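Local atomic coordinates of GAF domain/HD domain protein (Geobacter sulfurreducens, PDB entry 3EEA), a protein that is of unknown function, its GAF domain, the part described here, preceding an HD-type domain that may give the full-length protein phosphatase activity. Residues Thr12-Ile18 with Val153-Gln158; Arg32-Tyr37 with Ala49-Pro55; Asn106-Val112 with Val124-Arg130. The contacts are given in a common frame with arbitrary orientation. Numbering follows the deposited sequence.

Interaction 1 of 3, residues Thr12-Ile18 with Val153-Gln158; sequences TDVDEVI and VVSHMQ
The start of helix 14-28 lies antiparallel to the end of helix 137-158; the axes of helix 14-18 and helix 153-158 come within 10.0 Å at 172°. In register, Thr12 faces Met157 (CA to CA 4.7 Å) and Val14 faces Val154 (5.8 Å). Asp13, chi1 t, is the N-cap: its OD1 accepts from Glu16 N at 3.2 Å. Met157 fills the interface in an extended m, t, t rotamer, so that its SD reaches Thr12 C at 3.7 Å and its CE meets Val17 CG2 at 3.5 Å. Val17 (t) also sets CG1 3.8 Å from Val154 CG2 and CG2 3.9 Å from Val153 CG1. Val14 (m) places CG1 3.8 Å from Val154 CG1 and 3.9 Å from Gln158 CG, while Ile18 (m, m) adds CD1 4.2 Å from Val154 CG2. Such pairing of terminal helices on one sheet face is common in GAF domains; here His156 also meets His156 of the second subunit. Apolar valine, isoleucine and methionine side chains hold the helices together, without cross-helix polar bonds.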
loop_
_atom_site.group_PDB
_atom_site.type_symbol
_atom_site.label_atom_id
_atom_site.label_comp_id
_atom_site.label_asym_id
_atom_site.label_seq_id
_atom_site.Cartn_x
_atom_site.Cartn_y
_atom_site.Cartn_z
ATOM N N THR A 12 -11.480 -0.236 -14.446
ATOM C CA THR A 12 -10.932 -1.591 -14.361
ATOM C C THR A 12 -9.535 -1.674 -14.918
ATOM O O THR A 12 -9.165 -2.705 -15.433
ATOM C CB THR A 12 -11.848 -2.629 -15.086
ATOM O OG1 THR A 12 -11.964 -2.269 -16.474
ATOM C CG2 THR A 12 -13.203 -2.702 -14.423
ATOM N N ASP A 13 -8.731 -0.637 -14.725
ATOM C CA ASP A 13 -7.416 -0.552 -15.339
ATOM C C ASP A 13 -6.377 -1.261 -14.460
ATOM O O ASP A 13 -5.724 -0.687 -13.577
ATOM C CB ASP A 13 -7.039 0.905 -15.607
ATOM C CG ASP A 13 -5.779 1.040 -16.453
ATOM O OD1 ASP A 13 -4.951 0.101 -16.451
ATOM O OD2 ASP A 13 -5.620 2.120 -17.062
ATOM N N VAL A 14 -6.256 -2.538 -14.714
ATOM C CA VAL A 14 -5.347 -3.390 -13.951
ATOM C C VAL A 14 -3.876 -2.945 -14.065
ATOM O O VAL A 14 -3.108 -3.093 -13.114
ATOM C CB VAL A 14 -5.515 -4.890 -14.360
ATOM C CG1 VAL A 14 -6.817 -5.484 -13.799
ATOM C CG2 VAL A 14 -5.492 -5.049 -15.856
ATOM N N ASP A 15 -3.469 -2.419 -15.218
ATOM C CA ASP A 15 -2.068 -2.017 -15.385
ATOM C C ASP A 15 -1.711 -0.819 -14.512
ATOM O O ASP A 15 -0.604 -0.752 -14.009
ATOM C CB ASP A 15 -1.676 -1.803 -16.863
ATOM C CG ASP A 15 -0.170 -1.606 -17.048
ATOM O OD1 ASP A 15 0.654 -2.385 -16.489
ATOM O OD2 ASP A 15 0.210 -0.621 -17.708
ATOM N N GLU A 16 -2.623 0.124 -14.293
ATOM C CA GLU A 16 -2.300 1.236 -13.381
ATOM C C GLU A 16 -2.160 0.722 -11.928
ATOM O O GLU A 16 -1.370 1.264 -11.198
ATOM C CB GLU A 16 -3.321 2.361 -13.370
ATOM C CG GLU A 16 -3.386 3.182 -14.628
ATOM C CD GLU A 16 -2.240 4.164 -14.767
ATOM O OE1 GLU A 16 -1.687 4.662 -13.743
ATOM O OE2 GLU A 16 -1.942 4.476 -15.923
ATOM N N VAL A 17 -2.965 -0.258 -11.539
ATOM C CA VAL A 17 -2.862 -0.897 -10.217
ATOM C C VAL A 17 -1.448 -1.533 -10.071
ATOM O O VAL A 17 -0.762 -1.341 -9.050
ATOM C CB VAL A 17 -3.986 -1.916 -9.977
ATOM C CG1 VAL A 17 -3.806 -2.665 -8.628
ATOM C CG2 VAL A 17 -5.410 -1.204 -9.979
ATOM N N ILE A 18 -1.007 -2.252 -11.102
ATOM C CA ILE A 18 0.319 -2.929 -11.063
ATOM C C ILE A 18 1.497 -1.938 -11.082
ATOM O O ILE A 18 2.488 -2.130 -10.390
ATOM C CB ILE A 18 0.449 -4.000 -12.208
ATOM C CG1 ILE A 18 -0.545 -5.133 -11.962
ATOM C CG2 ILE A 18 1.910 -4.480 -12.297
ATOM C CD1 ILE A 18 -0.576 -5.663 -10.594
ATOM N N VAL A 153 -7.867 -6.155 -5.419
ATOM C CA VAL A 153 -8.314 -5.098 -6.328
ATOM C C VAL A 153 -8.368 -5.611 -7.768
ATOM O O VAL A 153 -9.390 -5.407 -8.470
ATOM C CB VAL A 153 -7.421 -3.837 -6.258
ATOM C CG1 VAL A 153 -7.870 -2.802 -7.350
ATOM C CG2 VAL A 153 -7.542 -3.132 -4.856
ATOM N N VAL A 154 -7.275 -6.216 -8.212
ATOM C CA VAL A 154 -7.145 -6.742 -9.603
ATOM C C VAL A 154 -8.210 -7.789 -9.846
ATOM O O VAL A 154 -8.883 -7.778 -10.884
ATOM C CB VAL A 154 -5.728 -7.295 -9.913
ATOM C CG1 VAL A 154 -5.728 -8.061 -11.299
ATOM C CG2 VAL A 154 -4.722 -6.110 -9.972
ATOM N N SER A 155 -8.457 -8.633 -8.848
ATOM C CA SER A 155 -9.459 -9.681 -9.012
ATOM C C SER A 155 -10.851 -9.069 -9.194
ATOM O O SER A 155 -11.572 -9.464 -10.119
ATOM C CB SER A 155 -9.406 -10.692 -7.893
ATOM O OG SER A 155 -10.115 -10.228 -6.779
ATOM N N HIS A 156 -11.208 -8.049 -8.402
ATOM C CA HIS A 156 -12.474 -7.306 -8.621
ATOM C C HIS A 156 -12.559 -6.755 -10.054
ATOM O O HIS A 156 -13.632 -6.839 -10.707
ATOM C CB HIS A 156 -12.698 -6.152 -7.633
ATOM C CG HIS A 156 -12.935 -6.570 -6.223
ATOM N ND1 HIS A 156 -12.703 -5.731 -5.153
ATOM C CD2 HIS A 156 -13.344 -7.750 -5.695
ATOM C CE1 HIS A 156 -12.975 -6.371 -4.027
ATOM N NE2 HIS A 156 -13.363 -7.601 -4.328
ATOM N N MET A 157 -11.462 -6.187 -10.547
ATOM C CA MET A 157 -11.418 -5.620 -11.910
ATOM C C MET A 157 -11.519 -6.690 -13.040
ATOM O O MET A 157 -12.166 -6.454 -14.064
ATOM C CB MET A 157 -10.131 -4.839 -12.104
ATOM C CG MET A 157 -9.974 -3.619 -11.212
ATOM S SD MET A 157 -8.468 -2.596 -11.481
ATOM C CE MET A 157 -8.872 -1.109 -10.522
ATOM N N GLN A 158 -10.797 -7.788 -12.870
ATOM C CA GLN A 158 -10.719 -8.874 -13.884
ATOM C C GLN A 158 -12.045 -9.650 -13.980
ATOM O O GLN A 158 -12.318 -10.314 -15.013
ATOM C CB GLN A 158 -9.532 -9.811 -13.606
ATOM C CG GLN A 158 -8.160 -9.175 -13.954
ATOM C CD GLN A 158 -6.924 -10.083 -13.733
ATOM O OE1 GLN A 158 -6.944 -10.998 -12.923
ATOM N NE2 GLN A 158 -5.814 -9.756 -14.425
#

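Interaction 2 of 3, residues Arg32-Tyr37 with Ala49-Pro55; sequences RWIAVY and ARSTGLP
Two classic beta bulges bracket this contact. In one, Ala49 and Arg50 both face Val36, whose O accepts from Ala49 N at 2.7 Å and from Arg50 N at 3.2 Å; in the other, Arg32 and Trp33 face Ala127 of the strand beyond. Between them, strands 33-37 and 49-52 run antiparallel, axes 4.7 Å apart at 178°. Ile34 with Thr52 is a hydrogen-bonded pair (Ile34 N to Thr52 O 3.0 Å, Thr52 N to Ile34 O 2.9 Å), as is Val36 with Arg50, where Val36 N donates to Arg50 O at 2.8 Å. Ala35 and Ser51 form the non-hydrogen-bonded pair, CA to CA 4.3 Å. Gly53, phi/psi 84/5, then turns the chain; a CB there would clash with Arg32 O. Past it, Leu54 (m, t) lays CD2 over the Trp33 (chi1 p) five-membered ring, a CH-pi contact 3.6 Å from CD2 to the ring centroid. Arg32, all t through chi3, sets NH2 4.0 Å from Pro55 CG. Arg32, Trp33, Leu54, Pro55 and Tyr37 line the pocket holding a polyether, probably from the crystallisation liquor. The hairpin forms one margin of the GAF sheet: Ile34 and Thr52 pack on helix 14-28, Ala35, Ser51 and Leu54 meet Phe62 of helix 59-64, and strand 119-129 continues the sheet beyond 33-39.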
loop_
_atom_site.group_PDB
_atom_site.type_symbol
_atom_site.label_atom_id
_atom_site.label_comp_id
_atom_site.label_asym_id
_atom_site.label_seq_id
_atom_site.Cartn_x
_atom_site.Cartn_y
_atom_site.Cartn_z
ATOM N N ARG A 32 16.641 -4.521 -6.633
ATOM C CA ARG A 32 17.184 -4.227 -7.953
ATOM C C ARG A 32 16.066 -4.115 -9.007
ATOM O O ARG A 32 16.022 -3.184 -9.847
ATOM C CB ARG A 32 18.168 -5.307 -8.291
ATOM C CG ARG A 32 18.886 -5.170 -9.609
ATOM C CD ARG A 32 19.693 -6.394 -9.841
ATOM N NE ARG A 32 20.297 -6.379 -11.163
ATOM C CZ ARG A 32 21.448 -5.761 -11.446
ATOM N NH1 ARG A 32 22.095 -5.069 -10.504
ATOM N NH2 ARG A 32 21.928 -5.805 -12.682
ATOM N N TRP A 33 15.167 -5.084 -9.000
ATOM C CA TRP A 33 14.034 -5.030 -9.900
ATOM C C TRP A 33 12.857 -5.855 -9.382
ATOM O O TRP A 33 13.013 -6.611 -8.394
ATOM C CB TRP A 33 14.418 -5.512 -11.277
ATOM C CG TRP A 33 15.091 -6.788 -11.408
ATOM C CD1 TRP A 33 16.403 -6.963 -11.824
ATOM C CD2 TRP A 33 14.512 -8.128 -11.374
ATOM N NE1 TRP A 33 16.686 -8.280 -11.928
ATOM C CE2 TRP A 33 15.560 -9.030 -11.669
ATOM C CE3 TRP A 33 13.249 -8.643 -11.030
ATOM C CZ2 TRP A 33 15.383 -10.419 -11.681
ATOM C CZ3 TRP A 33 13.061 -10.042 -11.038
ATOM C CH2 TRP A 33 14.136 -10.915 -11.340
ATOM N N ILE A 34 11.715 -5.618 -10.016
ATOM C CA ILE A 34 10.424 -6.258 -9.765
ATOM C C ILE A 34 9.810 -6.665 -11.097
ATOM O O ILE A 34 9.860 -5.906 -12.073
ATOM C CB ILE A 34 9.423 -5.303 -9.035
ATOM C CG1 ILE A 34 10.109 -4.712 -7.810
ATOM C CG2 ILE A 34 8.099 -6.045 -8.734
ATOM C CD1 ILE A 34 9.235 -3.802 -6.885
ATOM N N ALA A 35 9.317 -7.894 -11.165
ATOM C CA ALA A 35 8.717 -8.438 -12.361
ATOM C C ALA A 35 7.354 -9.047 -12.000
ATOM O O ALA A 35 7.301 -9.952 -11.160
ATOM C CB ALA A 35 9.635 -9.495 -12.974
ATOM N N VAL A 36 6.274 -8.560 -12.621
ATOM C CA VAL A 36 4.936 -8.970 -12.295
ATOM C C VAL A 36 4.361 -9.734 -13.457
ATOM O O VAL A 36 4.495 -9.296 -14.599
ATOM C CB VAL A 36 3.995 -7.742 -11.962
ATOM C CG1 VAL A 36 2.570 -8.273 -11.587
ATOM C CG2 VAL A 36 4.643 -6.868 -10.898
ATOM N N TYR A 37 3.720 -10.856 -13.149
ATOM C CA TYR A 37 3.060 -11.721 -14.107
ATOM C C TYR A 37 1.622 -12.031 -13.703
ATOM O O TYR A 37 1.295 -12.106 -12.495
ATOM C CB TYR A 37 3.762 -13.064 -14.127
ATOM C CG TYR A 37 5.168 -13.037 -14.667
ATOM C CD1 TYR A 37 5.466 -13.500 -15.970
ATOM C CD2 TYR A 37 6.211 -12.548 -13.892
ATOM C CE1 TYR A 37 6.762 -13.446 -16.458
ATOM C CE2 TYR A 37 7.513 -12.551 -14.368
ATOM C CZ TYR A 37 7.780 -12.985 -15.640
ATOM O OH TYR A 37 9.068 -12.938 -16.086
ATOM N N ALA A 49 3.501 -9.129 -17.151
ATOM C CA ALA A 49 2.535 -7.993 -17.070
ATOM C C ALA A 49 3.291 -6.662 -17.071
ATOM O O ALA A 49 3.092 -5.842 -17.938
ATOM C CB ALA A 49 1.666 -8.119 -15.833
ATOM N N ARG A 50 4.196 -6.489 -16.124
ATOM C CA ARG A 50 5.023 -5.317 -16.003
ATOM C C ARG A 50 6.286 -5.574 -15.198
ATOM O O ARG A 50 6.257 -6.284 -14.193
ATOM C CB ARG A 50 4.228 -4.230 -15.318
ATOM C CG ARG A 50 5.039 -2.975 -15.168
ATOM C CD ARG A 50 4.136 -1.807 -14.824
ATOM N NE ARG A 50 3.330 -1.427 -15.976
ATOM C CZ ARG A 50 3.628 -0.414 -16.779
ATOM N NH1 ARG A 50 4.726 0.296 -16.556
ATOM N NH2 ARG A 50 2.849 -0.123 -17.813
ATOM N N SER A 51 7.397 -4.981 -15.623
ATOM C CA SER A 51 8.641 -4.984 -14.848
ATOM C C SER A 51 9.066 -3.581 -14.529
ATOM O O SER A 51 8.737 -2.657 -15.274
ATOM C CB SER A 51 9.764 -5.659 -15.658
ATOM O OG SER A 51 10.147 -4.947 -16.839
ATOM N N THR A 52 9.901 -3.431 -13.511
ATOM C CA THR A 52 10.474 -2.172 -13.132
ATOM C C THR A 52 11.885 -2.431 -12.671
ATOM O O THR A 52 12.144 -3.289 -11.812
ATOM C CB THR A 52 9.683 -1.530 -11.965
ATOM O OG1 THR A 52 8.272 -1.738 -12.183
ATOM C CG2 THR A 52 10.015 -0.084 -11.845
ATOM N N GLY A 53 12.816 -1.660 -13.221
ATOM C CA GLY A 53 14.214 -1.787 -12.897
ATOM C C GLY A 53 15.060 -2.814 -13.610
ATOM O O GLY A 53 16.210 -3.009 -13.233
ATOM N N LEU A 54 14.528 -3.525 -14.605
ATOM C CA LEU A 54 15.353 -4.515 -15.292
ATOM C C LEU A 54 16.391 -3.750 -16.131
ATOM O O LEU A 54 16.075 -2.683 -16.649
ATOM C CB LEU A 54 14.517 -5.358 -16.265
ATOM C CG LEU A 54 13.601 -6.439 -15.739
ATOM C CD1 LEU A 54 12.759 -7.048 -16.877
ATOM C CD2 LEU A 54 14.418 -7.501 -15.016
ATOM N N PRO A 55 17.598 -4.305 -16.273
ATOM C CA PRO A 55 18.523 -3.749 -17.251
ATOM C C PRO A 55 17.879 -3.786 -18.621
ATOM O O PRO A 55 17.213 -4.771 -18.954
ATOM C CB PRO A 55 19.720 -4.696 -17.197
ATOM C CG PRO A 55 19.622 -5.384 -15.950
ATOM C CD PRO A 55 18.173 -5.472 -15.594
#

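Interaction 3 of 3, residues Asn106-Val112 with Val124-Arg130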
loop_
_atom_site.group_PDB
_atom_site.type_symbol
_atom_site.label_atom_id
_atom_site.label_comp_id
_atom_site.label_asym_id
_atom_site.label_seq_id
_atom_site.Cartn_x
_atom_site.Cartn_y
_atom_site.Cartn_z
ATOM N N ASN A 106 23.449 -13.972 -9.934
ATOM C CA ASN A 106 23.946 -12.946 -9.002
ATOM C C ASN A 106 22.900 -12.392 -8.044
ATOM O O ASN A 106 23.152 -11.357 -7.362
ATOM C CB ASN A 106 24.536 -11.752 -9.769
ATOM C CG ASN A 106 25.911 -12.037 -10.354
ATOM O OD1 ASN A 106 26.325 -11.374 -11.318
ATOM N ND2 ASN A 106 26.617 -13.016 -9.791
ATOM N N LEU A 107 21.732 -13.045 -7.991
ATOM C CA LEU A 107 20.548 -12.449 -7.349
ATOM C C LEU A 107 19.939 -13.298 -6.227
ATOM O O LEU A 107 20.056 -14.509 -6.242
ATOM C CB LEU A 107 19.496 -12.147 -8.437
ATOM C CG LEU A 107 19.864 -11.224 -9.607
ATOM C CD1 LEU A 107 18.765 -11.199 -10.710
ATOM C CD2 LEU A 107 20.136 -9.788 -9.207
ATOM N N CYS A 108 19.379 -12.630 -5.214
ATOM C CA CYS A 108 18.491 -13.229 -4.237
ATOM C C CYS A 108 17.087 -12.961 -4.824
ATOM O O CYS A 108 16.802 -11.804 -5.153
ATOM C CB CYS A 108 18.661 -12.510 -2.889
ATOM S SG CYS A 108 17.373 -12.970 -1.696
ATOM N N VAL A 109 16.242 -13.990 -4.973
ATOM C CA VAL A 109 14.903 -13.802 -5.616
ATOM C C VAL A 109 13.760 -14.244 -4.721
ATOM O O VAL A 109 13.744 -15.357 -4.195
ATOM C CB VAL A 109 14.785 -14.459 -6.998
ATOM C CG1 VAL A 109 13.361 -14.197 -7.588
ATOM C CG2 VAL A 109 15.928 -13.982 -7.950
ATOM N N LEU A 110 12.848 -13.306 -4.481
ATOM C CA LEU A 110 11.680 -13.564 -3.717
ATOM C C LEU A 110 10.493 -13.690 -4.684
ATOM O O LEU A 110 10.268 -12.794 -5.497
ATOM C CB LEU A 110 11.451 -12.450 -2.726
ATOM C CG LEU A 110 10.175 -12.474 -1.931
ATOM C CD1 LEU A 110 10.178 -13.609 -0.895
ATOM C CD2 LEU A 110 9.961 -11.101 -1.248
ATOM N N ALA A 111 9.764 -14.789 -4.575
ATOM C CA ALA A 111 8.584 -15.088 -5.418
ATOM C C ALA A 111 7.325 -15.044 -4.546
ATOM O O ALA A 111 7.162 -15.876 -3.651
ATOM C CB ALA A 111 8.753 -16.469 -6.021
ATOM N N VAL A 112 6.449 -14.086 -4.797
ATOM C CA VAL A 112 5.252 -13.885 -4.005
ATOM C C VAL A 112 4.012 -14.070 -4.892
ATOM O O VAL A 112 3.768 -13.288 -5.839
ATOM C CB VAL A 112 5.212 -12.517 -3.340
ATOM C CG1 VAL A 112 3.935 -12.376 -2.512
ATOM C CG2 VAL A 112 6.457 -12.319 -2.448
ATOM N N VAL A 124 4.509 -11.941 -8.181
ATOM C CA VAL A 124 5.441 -10.801 -8.135
ATOM C C VAL A 124 6.797 -11.361 -7.756
ATOM O O VAL A 124 6.939 -12.000 -6.688
ATOM C CB VAL A 124 4.995 -9.750 -7.098
ATOM C CG1 VAL A 124 5.989 -8.575 -7.001
ATOM C CG2 VAL A 124 3.595 -9.237 -7.438
ATOM N N PHE A 125 7.791 -11.140 -8.605
ATOM C CA PHE A 125 9.160 -11.516 -8.286
ATOM C C PHE A 125 10.001 -10.257 -8.013
ATOM O O PHE A 125 9.898 -9.247 -8.734
ATOM C CB PHE A 125 9.743 -12.270 -9.423
ATOM C CG PHE A 125 8.938 -13.497 -9.822
ATOM C CD1 PHE A 125 9.110 -14.688 -9.151
ATOM C CD2 PHE A 125 7.964 -13.422 -10.820
ATOM C CE1 PHE A 125 8.366 -15.819 -9.519
ATOM C CE2 PHE A 125 7.215 -14.545 -11.202
ATOM C CZ PHE A 125 7.402 -15.734 -10.526
ATOM N N MET A 126 10.784 -10.308 -6.960
ATOM C CA MET A 126 11.616 -9.179 -6.517
ATOM C C MET A 126 13.013 -9.712 -6.366
ATOM O O MET A 126 13.184 -10.833 -5.924
ATOM C CB MET A 126 11.106 -8.629 -5.207
ATOM C CG MET A 126 9.684 -7.974 -5.401
ATOM S SD MET A 126 9.019 -7.301 -3.895
ATOM C CE MET A 126 10.091 -5.974 -3.550
ATOM N N ALA A 127 13.999 -8.918 -6.796
ATOM C CA ALA A 127 15.378 -9.369 -6.829
ATOM C C ALA A 127 16.286 -8.294 -6.269
ATOM O O ALA A 127 16.046 -7.108 -6.470
ATOM C CB ALA A 127 15.810 -9.693 -8.295
ATOM N N ARG A 128 17.319 -8.742 -5.592
ATOM C CA ARG A 128 18.503 -7.920 -5.382
ATOM C C ARG A 128 19.785 -8.761 -5.430
ATOM O O ARG A 128 19.742 -10.014 -5.404
ATOM C CB ARG A 128 18.387 -7.024 -4.148
ATOM C CG ARG A 128 17.978 -7.611 -2.973
ATOM C CD ARG A 128 17.540 -6.502 -2.000
ATOM N NE ARG A 128 17.583 -7.025 -0.683
ATOM C CZ ARG A 128 16.892 -6.634 0.389
ATOM N NH1 ARG A 128 17.108 -7.319 1.480
ATOM N NH2 ARG A 128 16.010 -5.655 0.403
ATOM N N THR A 129 20.929 -8.079 -5.581
ATOM C CA THR A 129 22.175 -8.806 -5.786
ATOM C C THR A 129 22.504 -9.504 -4.513
ATOM O O THR A 129 22.165 -9.009 -3.436
ATOM C CB THR A 129 23.317 -7.891 -6.244
ATOM O OG1 THR A 129 23.408 -6.770 -5.359
ATOM C CG2 THR A 129 23.021 -7.395 -7.671
ATOM N N ARG A 130 23.140 -10.666 -4.647
ATOM C CA ARG A 130 23.414 -11.578 -3.542
ATOM C C ARG A 130 24.461 -11.108 -2.530
ATOM O O ARG A 130 24.642 -11.763 -1.508
ATOM C CB ARG A 130 23.906 -12.928 -4.076
ATOM C CG ARG A 130 22.890 -13.714 -4.850
ATOM C CD ARG A 130 23.475 -15.052 -5.275
ATOM N NE ARG A 130 23.557 -15.954 -4.125
ATOM C CZ ARG A 130 24.668 -16.487 -3.617
ATOM N NH1 ARG A 130 25.857 -16.249 -4.137
ATOM N NH2 ARG A 130 24.571 -17.282 -2.560
#
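Strands 107-112 and 124-129 run antiparallel, axes 4.4 Å apart at 161°, as the two arms of a beta hairpin within the GAF-domain sheet. Hydrogen-bonded pairs Cys108 with Arg128, Leu110 with Met126 and Val112 with Val124 each carry two bonds, from a short Cys108 N to Arg128 O at 2.6 Å to Arg128 N to Cys108 O at 3.1 Å. Arg130 N adds one more to Asn106 O, 2.8 Å. CA-H...O contacts fill the steps between, such as Ala127 CA to Cys108 O at 3.3 Å. Leu110, Val112, Val124 and Met126 share the face covered by helix 137-158. On the other, Val109 CG2 lies 4.3 Å from Ala127 CB, and Phe125, with Leu107, lines the polyether pocket. Arg128 hydrogen-bonds Lys30 O, forms a salt bridge with Glu139 and makes a cation-pi contact with Phe135, while Arg130 NE bonds to Thr88 O. Phe125, chi1 m, leans its ring across toward the paired strand, bringing CE1 to 3.6 Å from Ala111 CB.

Interactions 2 and 3 belong to one sheet: Arg32 N to Ala127 O (2.7 Å) and Ala35 N to Phe125 O (2.8 Å) are probable hydrogen bonds joining their neighbouring strands, and both give residues to the same pocket. Interaction 3, in the middle of the sheet, is the most buried; interaction 2, at its margin, is exposed at its Arg32 and Gly53 end. Interaction 1 is partly buried, near the second subunit, and pairs helices by apolar side chains where the other two rely on backbone bonding. It reaches interaction 2 through the salt bridge of Asp15 OD2 with Arg50 NH2 (2.7 Å) and through Ile18 on Val36, but does not touch interaction 3.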